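Local coordinates for nitrate regulatory protein (Klebsiella oxytoca, PDB 4AKK) that switches on the nasFEDCBA operon in response to nitrate and nitrite by binding the terminator in the nasF leader RNA and letting transcription continue, at residues A[188-193]-A[349-354]; A[200-205]-A[228-233]; A[69-74]-A[194-199]. All coordinates share one frame; numbering follows the deposited sequence.

Contact 1: A[188-193]-A[349-354]; sequences ALYSFM and ELQQLS
Tyr190 reaches out from one helix and meets Leu350 and Gln351 of the other, bridging two nearly parallel helix segments (23°) whose axes stay 10.9 Å apart. The close fit is around its ring. Leu350 CB lies 3.8 Å from Tyr190 CE2, and the two side chains pass each other in opposite senses; at the next residue, Ser191, CB and OG lie against Leu350 CD1. The hydroxyl of Ser191 is engaged within its own helix, by the carbonyl of Val187, and also with Ser236. Polar contact comes from Gln351. A bend at its chi2 (-92°) turns the amide toward the phenol oxygen, its plane steeply inclined (67°) to the ring, and NE2 gives Tyr190 OH a nearly straight hydrogen bond of 2.8 Å, with the oxygen lying in the amide plane. The same nitrogen also holds Asn168 OD1, which helps fix the amide's rotation. The opposite flank of helix 341-358 is looser: partly exposed Gln352 leads away, and its OE1 is hydrogen-bonded to Gln345 of the second subunit. The contact thus joins helix 180-212 of the NIT region to helix 341-358, with helix 217-240 packing on Leu350 and helix 169-173 against Tyr190 and Gln351.

Contact 2: A[200-205]-A[228-233]; sequences GQERAL and DGQQPC. With EDO (1,2-ethanediol), chain C.
Glu202 OE1 is gripped twice, by Gln230 NE2 at 2.9 Å and by Arg289 of helix 277-312 through a salt bridge. The contact belongs to an antiparallel helical hairpin in the all-helical NIT domain, where helices 180-212 and 217-240 follow one another along the chain. It is a narrow meeting: the nearest CA atoms, those of Glu202 and Gln230, are 9.5 Å apart, and two long side chains span that gap, crossing at about a right angle. Glu202 turns its CG away from its own backbone N (chi1 -180°) and runs on extended, which delivers the carboxylate to the amide. The hydrogen bond is almost straight, at 171°. The oxygen lies in the plane of the Gln230 amide, whereas NE2 approaches on the anti side of OE1 and 21° out of the carboxylate plane. Gln230 OE1 in turn accepts from Arg289, so one arginine holds both groups, and Glu202 OE2 pairs with Arg263. Two arginines around this buried acid would be expected to favour its ionised form. On another side of the 200-205 helix, Arg203 meets a 1,2-ethanediol, probably from the crystallisation liquor. The diol's carbons crowd the protein, so its exact pose is doubtful; its O1 lies at the guanidinium edge, 2.7 Å from Arg203 NH2.

Contact 3: A[69-74]-A[194-199]; sequences LVHMLQ and QGKELA
Lys196 crosses to the neighbouring helix and sets its ammonium between His71 and Gln74. The two segments run almost parallel, at 8°, but their axes are 11.2 Å apart, so it is long polar side chains that close the gap. Lys196 is stretched out through its first three torsions and turns only at the last one (chi4 -81°), bringing NZ down to both acceptors. One is His71 ND1, 3.0 Å from Lys196 NZ. The ammonium comes to the edge of the imidazole, close to its plane, and the two side chains cross at about a right angle. Since ND1 accepts here, the ring proton is expected on NE2, which has a weak hydrogen bond to Glu291. The other acceptor is Gln74 OE1, 2.8 Å from Lys196 NZ and met in the carbonyl plane on a lone pair.

Gln74 works with both ends of its amide. Its CG lies beside the backbone N and the chain beyond is extended, so the amide is carried out between Lys196 and Glu197. While OE1 takes the lysine, Gln74 NE2 gives a straight bond of 3.1 Å to Glu197 OE1. Glu197 meets it by folding at chi2 (56°), which turns the carboxylate toward helix 56-85 and Gln74, nearly coplanar with the amide and offering its anti lone pair. OE2 of the same group is held by Gln201 and by a salt bridge to Arg77.

With its oxygen facing an ammonium and its nitrogen facing a carboxylate, the Gln74 amide has its orientation fixed. It lies between two buried groups of probably opposite charge, which would be expected to polarise it, and the lysine beside it would probably disfavour a doubly protonated His71.

Helix 180-212 runs through all three contacts: 188-193, 194-199 and 200-205 follow one another along it and face different partner helices. The centre of contact 2 lies about 10 Å from that of contact 3 and about 12 Å from that of contact 1. Contacts 1 and 2 abut where Ser191 CB rests 3.3 Å from Cys233 O, while Leu353 packs on Pro232. Contacts 2 and 3 meet where Arg203 NH2 is 3.0 Å from Gln74 O. Near that junction sits the ethanediol, its nearest atom about 5 Å from the Gln74 side chain and also bonded to Arg77, the salt-bridge partner of Glu197; such molecules often mark pockets.

Contact 1: A[188-193]-A[349-354]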
loop_
_atom_site.group_PDB
_atom_site.type_symbol
_atom_site.label_atom_id
_atom_site.label_comp_id
_atom_site.label_asym_id
_atom_site.label_seq_id
_atom_site.Cartn_x
_atom_site.Cartn_y
_atom_site.Cartn_z
ATOM N N ALA A 188 12.365 4.237 -7.397
ATOM C CA ALA A 188 12.877 5.605 -7.305
ATOM C C ALA A 188 12.661 6.362 -8.618
ATOM O O ALA A 188 12.242 7.520 -8.615
ATOM C CB ALA A 188 14.371 5.595 -6.935
ATOM N N LEU A 189 12.962 5.706 -9.738
ATOM C CA LEU A 189 12.739 6.280 -11.058
ATOM C C LEU A 189 11.255 6.549 -11.326
ATOM O O LEU A 189 10.875 7.649 -11.748
ATOM C CB LEU A 189 13.302 5.355 -12.145
ATOM C CG LEU A 189 12.945 5.728 -13.584
ATOM C CD1 LEU A 189 13.569 7.066 -13.947
ATOM C CD2 LEU A 189 13.386 4.641 -14.569
ATOM N N TYR A 190 10.424 5.539 -11.084
ATOM C CA TYR A 190 8.983 5.678 -11.264
ATOM C C TYR A 190 8.462 6.836 -10.419
ATOM O O TYR A 190 7.666 7.646 -10.887
ATOM C CB TYR A 190 8.252 4.385 -10.878
ATOM C CG TYR A 190 6.758 4.561 -10.798
ATOM C CD1 TYR A 190 6.012 4.809 -11.943
ATOM C CD2 TYR A 190 6.094 4.499 -9.582
ATOM C CE1 TYR A 190 4.651 4.985 -11.884
ATOM C CE2 TYR A 190 4.725 4.677 -9.512
ATOM C CZ TYR A 190 4.010 4.923 -10.671
ATOM O OH TYR A 190 2.651 5.101 -10.621
ATOM N N SER A 191 8.905 6.901 -9.166
ATOM C CA SER A 191 8.487 7.991 -8.292
ATOM C C SER A 191 8.826 9.314 -8.949
ATOM O O SER A 191 8.008 10.224 -8.984
ATOM C CB SER A 191 9.176 7.918 -6.934
ATOM O OG SER A 191 8.907 6.688 -6.292
ATOM N N PHE A 192 10.049 9.420 -9.456
ATOM C CA PHE A 192 10.505 10.649 -10.071
ATOM C C PHE A 192 9.696 10.953 -11.338
ATOM O O PHE A 192 9.271 12.086 -11.552
ATOM C CB PHE A 192 12.002 10.551 -10.396
ATOM C CG PHE A 192 12.606 11.839 -10.856
ATOM C CD1 PHE A 192 12.510 12.229 -12.183
ATOM C CD2 PHE A 192 13.265 12.670 -9.959
ATOM C CE1 PHE A 192 13.066 13.419 -12.611
ATOM C CE2 PHE A 192 13.821 13.862 -10.383
ATOM C CZ PHE A 192 13.720 14.237 -11.707
ATOM N N MET A 193 9.504 9.939 -12.178
ATOM C CA MET A 193 8.778 10.107 -13.429
ATOM C C MET A 193 7.367 10.609 -13.130
ATOM O O MET A 193 6.818 11.455 -13.843
ATOM C CB MET A 193 8.702 8.775 -14.205
ATOM C CG MET A 193 9.970 8.390 -14.992
ATOM S SD MET A 193 9.929 6.709 -15.699
ATOM C CE MET A 193 8.819 6.960 -17.063
ATOM N N GLU A 349 1.243 3.032 -3.408
ATOM C CA GLU A 349 0.619 4.292 -3.061
ATOM C C GLU A 349 0.684 5.306 -4.210
ATOM O O GLU A 349 -0.256 6.076 -4.403
ATOM C CB GLU A 349 1.237 4.873 -1.786
ATOM C CG GLU A 349 0.870 4.135 -0.509
ATOM C CD GLU A 349 1.752 4.536 0.666
ATOM O OE1 GLU A 349 2.823 5.139 0.430
ATOM O OE2 GLU A 349 1.379 4.246 1.826
ATOM N N LEU A 350 1.772 5.311 -4.979
ATOM C CA LEU A 350 1.913 6.326 -6.027
ATOM C C LEU A 350 0.987 6.024 -7.198
ATOM O O LEU A 350 0.409 6.932 -7.805
ATOM C CB LEU A 350 3.361 6.467 -6.488
ATOM C CG LEU A 350 4.308 6.972 -5.394
ATOM C CD1 LEU A 350 5.648 7.316 -6.000
ATOM C CD2 LEU A 350 3.717 8.171 -4.649
ATOM N N GLN A 351 0.850 4.739 -7.503
ATOM C CA GLN A 351 -0.131 4.269 -8.472
ATOM C C GLN A 351 -1.552 4.569 -8.000
ATOM O O GLN A 351 -2.410 4.920 -8.784
ATOM C CB GLN A 351 0.022 2.765 -8.674
ATOM C CG GLN A 351 1.148 2.388 -9.608
ATOM C CD GLN A 351 0.671 2.257 -11.036
ATOM O OE1 GLN A 351 0.010 1.281 -11.391
ATOM N NE2 GLN A 351 1.004 3.242 -11.868
ATOM N N GLN A 352 -1.791 4.413 -6.708
ATOM C CA GLN A 352 -3.104 4.683 -6.141
ATOM C C GLN A 352 -3.445 6.167 -6.316
ATOM O O GLN A 352 -4.525 6.522 -6.787
ATOM C CB GLN A 352 -3.122 4.283 -4.664
ATOM C CG GLN A 352 -4.457 4.474 -3.967
ATOM C CD GLN A 352 -4.442 3.985 -2.530
ATOM O OE1 GLN A 352 -3.384 3.907 -1.900
ATOM N NE2 GLN A 352 -5.618 3.652 -2.001
ATOM N N LEU A 353 -2.501 7.022 -5.937
ATOM C CA LEU A 353 -2.645 8.465 -6.055
ATOM C C LEU A 353 -2.920 8.877 -7.503
ATOM O O LEU A 353 -3.759 9.736 -7.774
ATOM C CB LEU A 353 -1.363 9.144 -5.563
ATOM C CG LEU A 353 -1.284 10.654 -5.813
ATOM C CD1 LEU A 353 -2.433 11.385 -5.101
ATOM C CD2 LEU A 353 0.092 11.218 -5.395
ATOM N N SER A 354 -2.191 8.243 -8.413
ATOM C CA SER A 354 -2.305 8.452 -9.838
ATOM C C SER A 354 -3.715 8.166 -10.338
ATOM O O SER A 354 -4.302 8.982 -11.042
ATOM C CB SER A 354 -1.313 7.542 -10.566
ATOM O OG SER A 354 -1.367 7.769 -11.965
#

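Contact 2: A[200-205]-A[228-233]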
loop_
_atom_site.group_PDB
_atom_site.type_symbol
_atom_site.label_atom_id
_atom_site.label_comp_id
_atom_site.label_asym_id
_atom_site.label_seq_id
_atom_site.Cartn_x
_atom_site.Cartn_y
_atom_site.Cartn_z
ATOM N N GLY A 200 4.134 18.454 -14.947
ATOM C CA GLY A 200 3.602 18.716 -16.271
ATOM C C GLY A 200 2.110 19.016 -16.292
ATOM O O GLY A 200 1.675 19.878 -17.034
ATOM N N GLN A 201 1.320 18.305 -15.491
ATOM C CA GLN A 201 -0.099 18.627 -15.373
ATOM C C GLN A 201 -0.324 19.965 -14.671
ATOM O O GLN A 201 -1.236 20.704 -15.038
ATOM C CB GLN A 201 -0.879 17.494 -14.688
ATOM C CG GLN A 201 -0.874 16.222 -15.514
ATOM C CD GLN A 201 -1.605 15.087 -14.843
ATOM O OE1 GLN A 201 -2.419 15.312 -13.946
ATOM N NE2 GLN A 201 -1.326 13.858 -15.275
ATOM N N GLU A 202 0.500 20.272 -13.669
ATOM C CA GLU A 202 0.518 21.621 -13.084
ATOM C C GLU A 202 0.729 22.714 -14.147
ATOM O O GLU A 202 0.065 23.757 -14.122
ATOM C CB GLU A 202 1.617 21.744 -12.022
ATOM C CG GLU A 202 1.703 23.125 -11.355
ATOM C CD GLU A 202 2.968 23.298 -10.515
ATOM O OE1 GLU A 202 3.616 22.274 -10.197
ATOM O OE2 GLU A 202 3.313 24.454 -10.171
ATOM N N ARG A 203 1.665 22.492 -15.065
ATOM C CA ARG A 203 1.933 23.495 -16.096
ATOM C C ARG A 203 0.662 23.717 -16.928
ATOM O O ARG A 203 0.205 24.845 -17.093
ATOM C CB ARG A 203 3.106 23.083 -16.998
ATOM C CG ARG A 203 3.293 24.021 -18.222
ATOM C CD ARG A 203 4.477 23.617 -19.115
ATOM N NE ARG A 203 4.241 22.353 -19.809
ATOM C CZ ARG A 203 5.107 21.760 -20.629
ATOM N NH1 ARG A 203 6.295 22.315 -20.884
ATOM N NH2 ARG A 203 4.787 20.606 -21.198
ATOM N N ALA A 204 0.076 22.624 -17.413
ATOM C CA ALA A 204 -1.133 22.685 -18.242
ATOM C C ALA A 204 -2.318 23.356 -17.545
ATOM O O ALA A 204 -3.003 24.186 -18.126
ATOM C CB ALA A 204 -1.524 21.276 -18.722
ATOM N N LEU A 205 -2.570 22.993 -16.299
ATOM C CA LEU A 205 -3.710 23.561 -15.593
ATOM C C LEU A 205 -3.501 25.049 -15.324
ATOM O O LEU A 205 -4.405 25.856 -15.516
ATOM C CB LEU A 205 -3.959 22.804 -14.288
ATOM C CG LEU A 205 -4.400 21.346 -14.499
ATOM C CD1 LEU A 205 -4.466 20.608 -13.174
ATOM C CD2 LEU A 205 -5.733 21.244 -15.247
ATOM N N ASP A 228 0.189 19.321 -4.718
ATOM C CA ASP A 228 0.343 18.491 -3.522
ATOM C C ASP A 228 0.745 17.062 -3.872
ATOM O O ASP A 228 1.491 16.435 -3.143
ATOM C CB ASP A 228 -0.956 18.468 -2.721
ATOM C CG ASP A 228 -1.298 19.821 -2.125
ATOM O OD1 ASP A 228 -0.374 20.655 -1.962
ATOM O OD2 ASP A 228 -2.490 20.036 -1.816
ATOM N N GLY A 229 0.239 16.550 -4.988
ATOM C CA GLY A 229 0.543 15.191 -5.401
ATOM C C GLY A 229 2.017 14.953 -5.674
ATOM O O GLY A 229 2.521 13.838 -5.510
ATOM N N GLN A 230 2.708 16.004 -6.104
ATOM C CA GLN A 230 4.136 15.929 -6.361
ATOM C C GLN A 230 4.938 15.554 -5.115
ATOM O O GLN A 230 5.929 14.820 -5.203
ATOM C CB GLN A 230 4.633 17.260 -6.932
ATOM C CG GLN A 230 4.110 17.539 -8.333
ATOM C CD GLN A 230 4.232 18.995 -8.720
ATOM O OE1 GLN A 230 5.201 19.662 -8.361
ATOM N NE2 GLN A 230 3.255 19.493 -9.472
ATOM N N GLN A 231 4.506 16.061 -3.959
ATOM C CA GLN A 231 5.235 15.854 -2.706
ATOM C C GLN A 231 5.569 14.389 -2.412
ATOM O O GLN A 231 6.736 14.044 -2.258
ATOM C CB GLN A 231 4.477 16.461 -1.515
ATOM C CG GLN A 231 4.761 17.930 -1.266
ATOM C CD GLN A 231 6.113 18.183 -0.607
ATOM O OE1 GLN A 231 6.755 17.121 -0.121
ATOM N NE2 GLN A 231 6.571 19.325 -0.539
ATOM N N PRO A 232 4.544 13.527 -2.298
ATOM C CA PRO A 232 4.851 12.112 -2.039
ATOM C C PRO A 232 5.681 11.466 -3.158
ATOM O O PRO A 232 6.454 10.557 -2.879
ATOM C CB PRO A 232 3.456 11.464 -1.930
ATOM C CG PRO A 232 2.517 12.463 -2.583
ATOM C CD PRO A 232 3.103 13.788 -2.180
ATOM N N CYS A 233 5.539 11.931 -4.400
ATOM C CA CYS A 233 6.351 11.392 -5.490
ATOM C C CYS A 233 7.843 11.683 -5.286
ATOM O O CYS A 233 8.677 10.777 -5.397
ATOM C CB CYS A 233 5.900 11.946 -6.846
ATOM S SG CYS A 233 4.233 11.444 -7.331
HETATM C C1 EDO C . 1.539 20.228 -19.861
HETATM O O1 EDO C . 2.271 19.726 -20.978
HETATM C C2 EDO C . 1.597 21.752 -19.809
HETATM O O2 EDO C . 0.925 22.413 -20.890
#

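Contact 3: A[69-74]-A[194-199]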
loop_
_atom_site.group_PDB
_atom_site.type_symbol
_atom_site.label_atom_id
_atom_site.label_comp_id
_atom_site.label_asym_id
_atom_site.label_seq_id
_atom_site.Cartn_x
_atom_site.Cartn_y
_atom_site.Cartn_z
ATOM N N LEU A 69 9.610 8.371 -24.261
ATOM C CA LEU A 69 8.336 8.563 -24.942
ATOM C C LEU A 69 7.424 9.486 -24.125
ATOM O O LEU A 69 6.798 10.385 -24.665
ATOM C CB LEU A 69 7.654 7.215 -25.183
ATOM C CG LEU A 69 6.267 7.242 -25.832
ATOM C CD1 LEU A 69 6.313 7.937 -27.180
ATOM C CD2 LEU A 69 5.707 5.835 -25.973
ATOM N N VAL A 70 7.371 9.258 -22.821
ATOM C CA VAL A 70 6.541 10.065 -21.939
ATOM C C VAL A 70 7.015 11.507 -22.000
ATOM O O VAL A 70 6.210 12.430 -22.031
ATOM C CB VAL A 70 6.563 9.527 -20.481
ATOM C CG1 VAL A 70 6.116 10.602 -19.482
ATOM C CG2 VAL A 70 5.694 8.274 -20.369
ATOM N N HIS A 71 8.327 11.700 -22.042
ATOM C CA HIS A 71 8.869 13.048 -22.076
ATOM C C HIS A 71 8.464 13.797 -23.356
ATOM O O HIS A 71 8.019 14.952 -23.303
ATOM C CB HIS A 71 10.396 13.053 -21.896
ATOM C CG HIS A 71 10.986 14.428 -21.931
ATOM N ND1 HIS A 71 10.911 15.298 -20.863
ATOM C CD2 HIS A 71 11.629 15.099 -22.919
ATOM C CE1 HIS A 71 11.491 16.441 -21.186
ATOM N NE2 HIS A 71 11.934 16.346 -22.429
ATOM N N MET A 72 8.615 13.138 -24.499
ATOM C CA MET A 72 8.203 13.734 -25.764
ATOM C C MET A 72 6.696 14.026 -25.778
ATOM O O MET A 72 6.264 15.064 -26.280
ATOM C CB MET A 72 8.580 12.835 -26.950
ATOM C CG MET A 72 10.098 12.630 -27.182
ATOM S SD MET A 72 11.286 13.980 -26.848
ATOM C CE MET A 72 10.425 15.488 -27.252
ATOM N N LEU A 73 5.901 13.103 -25.234
ATOM C CA LEU A 73 4.448 13.303 -25.149
ATOM C C LEU A 73 4.118 14.507 -24.267
ATOM O O LEU A 73 3.181 15.246 -24.547
ATOM C CB LEU A 73 3.755 12.047 -24.615
ATOM C CG LEU A 73 3.646 10.909 -25.632
ATOM C CD1 LEU A 73 3.320 9.605 -24.929
ATOM C CD2 LEU A 73 2.608 11.228 -26.706
ATOM N N GLN A 74 4.898 14.700 -23.207
ATOM C CA GLN A 74 4.763 15.886 -22.354
ATOM C C GLN A 74 5.095 17.173 -23.125
ATOM O O GLN A 74 4.453 18.211 -22.932
ATOM C CB GLN A 74 5.671 15.754 -21.121
ATOM C CG GLN A 74 5.173 14.757 -20.066
ATOM C CD GLN A 74 6.276 14.246 -19.138
ATOM O OE1 GLN A 74 7.469 14.347 -19.451
ATOM N NE2 GLN A 74 5.876 13.669 -17.998
ATOM N N GLN A 194 6.785 10.073 -12.065
ATOM C CA GLN A 194 5.420 10.405 -11.687
ATOM C C GLN A 194 5.317 11.832 -11.136
ATOM O O GLN A 194 4.381 12.558 -11.459
ATOM C CB GLN A 194 4.889 9.384 -10.671
ATOM C CG GLN A 194 3.395 9.480 -10.436
ATOM C CD GLN A 194 2.585 9.273 -11.704
ATOM O OE1 GLN A 194 1.986 10.214 -12.233
ATOM N NE2 GLN A 194 2.571 8.042 -12.203
ATOM N N GLY A 195 6.282 12.242 -10.322
ATOM C CA GLY A 195 6.305 13.613 -9.848
ATOM C C GLY A 195 6.414 14.596 -11.010
ATOM O O GLY A 195 5.792 15.664 -11.007
ATOM N N LYS A 196 7.218 14.221 -12.001
ATOM C CA LYS A 196 7.499 15.054 -13.169
ATOM C C LYS A 196 6.260 15.135 -14.040
ATOM O O LYS A 196 5.969 16.180 -14.618
ATOM C CB LYS A 196 8.664 14.443 -13.955
ATOM C CG LYS A 196 9.025 15.129 -15.247
ATOM C CD LYS A 196 10.357 14.571 -15.775
ATOM C CE LYS A 196 10.671 15.063 -17.182
ATOM N NZ LYS A 196 9.951 14.284 -18.226
ATOM N N GLU A 197 5.523 14.031 -14.136
ATOM C CA GLU A 197 4.268 14.045 -14.886
ATOM C C GLU A 197 3.258 15.015 -14.261
ATOM O O GLU A 197 2.574 15.770 -14.963
ATOM C CB GLU A 197 3.664 12.639 -14.967
ATOM C CG GLU A 197 2.173 12.617 -15.354
ATOM C CD GLU A 197 1.865 13.330 -16.681
ATOM O OE1 GLU A 197 2.815 13.774 -17.370
ATOM O OE2 GLU A 197 0.665 13.455 -17.041
ATOM N N LEU A 198 3.158 14.972 -12.943
ATOM C CA LEU A 198 2.239 15.826 -12.208
ATOM C C LEU A 198 2.687 17.278 -12.273
ATOM O O LEU A 198 1.854 18.177 -12.249
ATOM C CB LEU A 198 2.129 15.371 -10.749
ATOM C CG LEU A 198 1.473 13.996 -10.514
ATOM C CD1 LEU A 198 1.261 13.734 -9.029
ATOM C CD2 LEU A 198 0.156 13.859 -11.251
ATOM N N ALA A 199 4.002 17.509 -12.330
ATOM C CA ALA A 199 4.511 18.862 -12.573
ATOM C C ALA A 199 4.054 19.342 -13.957
ATOM O O ALA A 199 3.644 20.485 -14.120
ATOM C CB ALA A 199 6.037 18.905 -12.459
#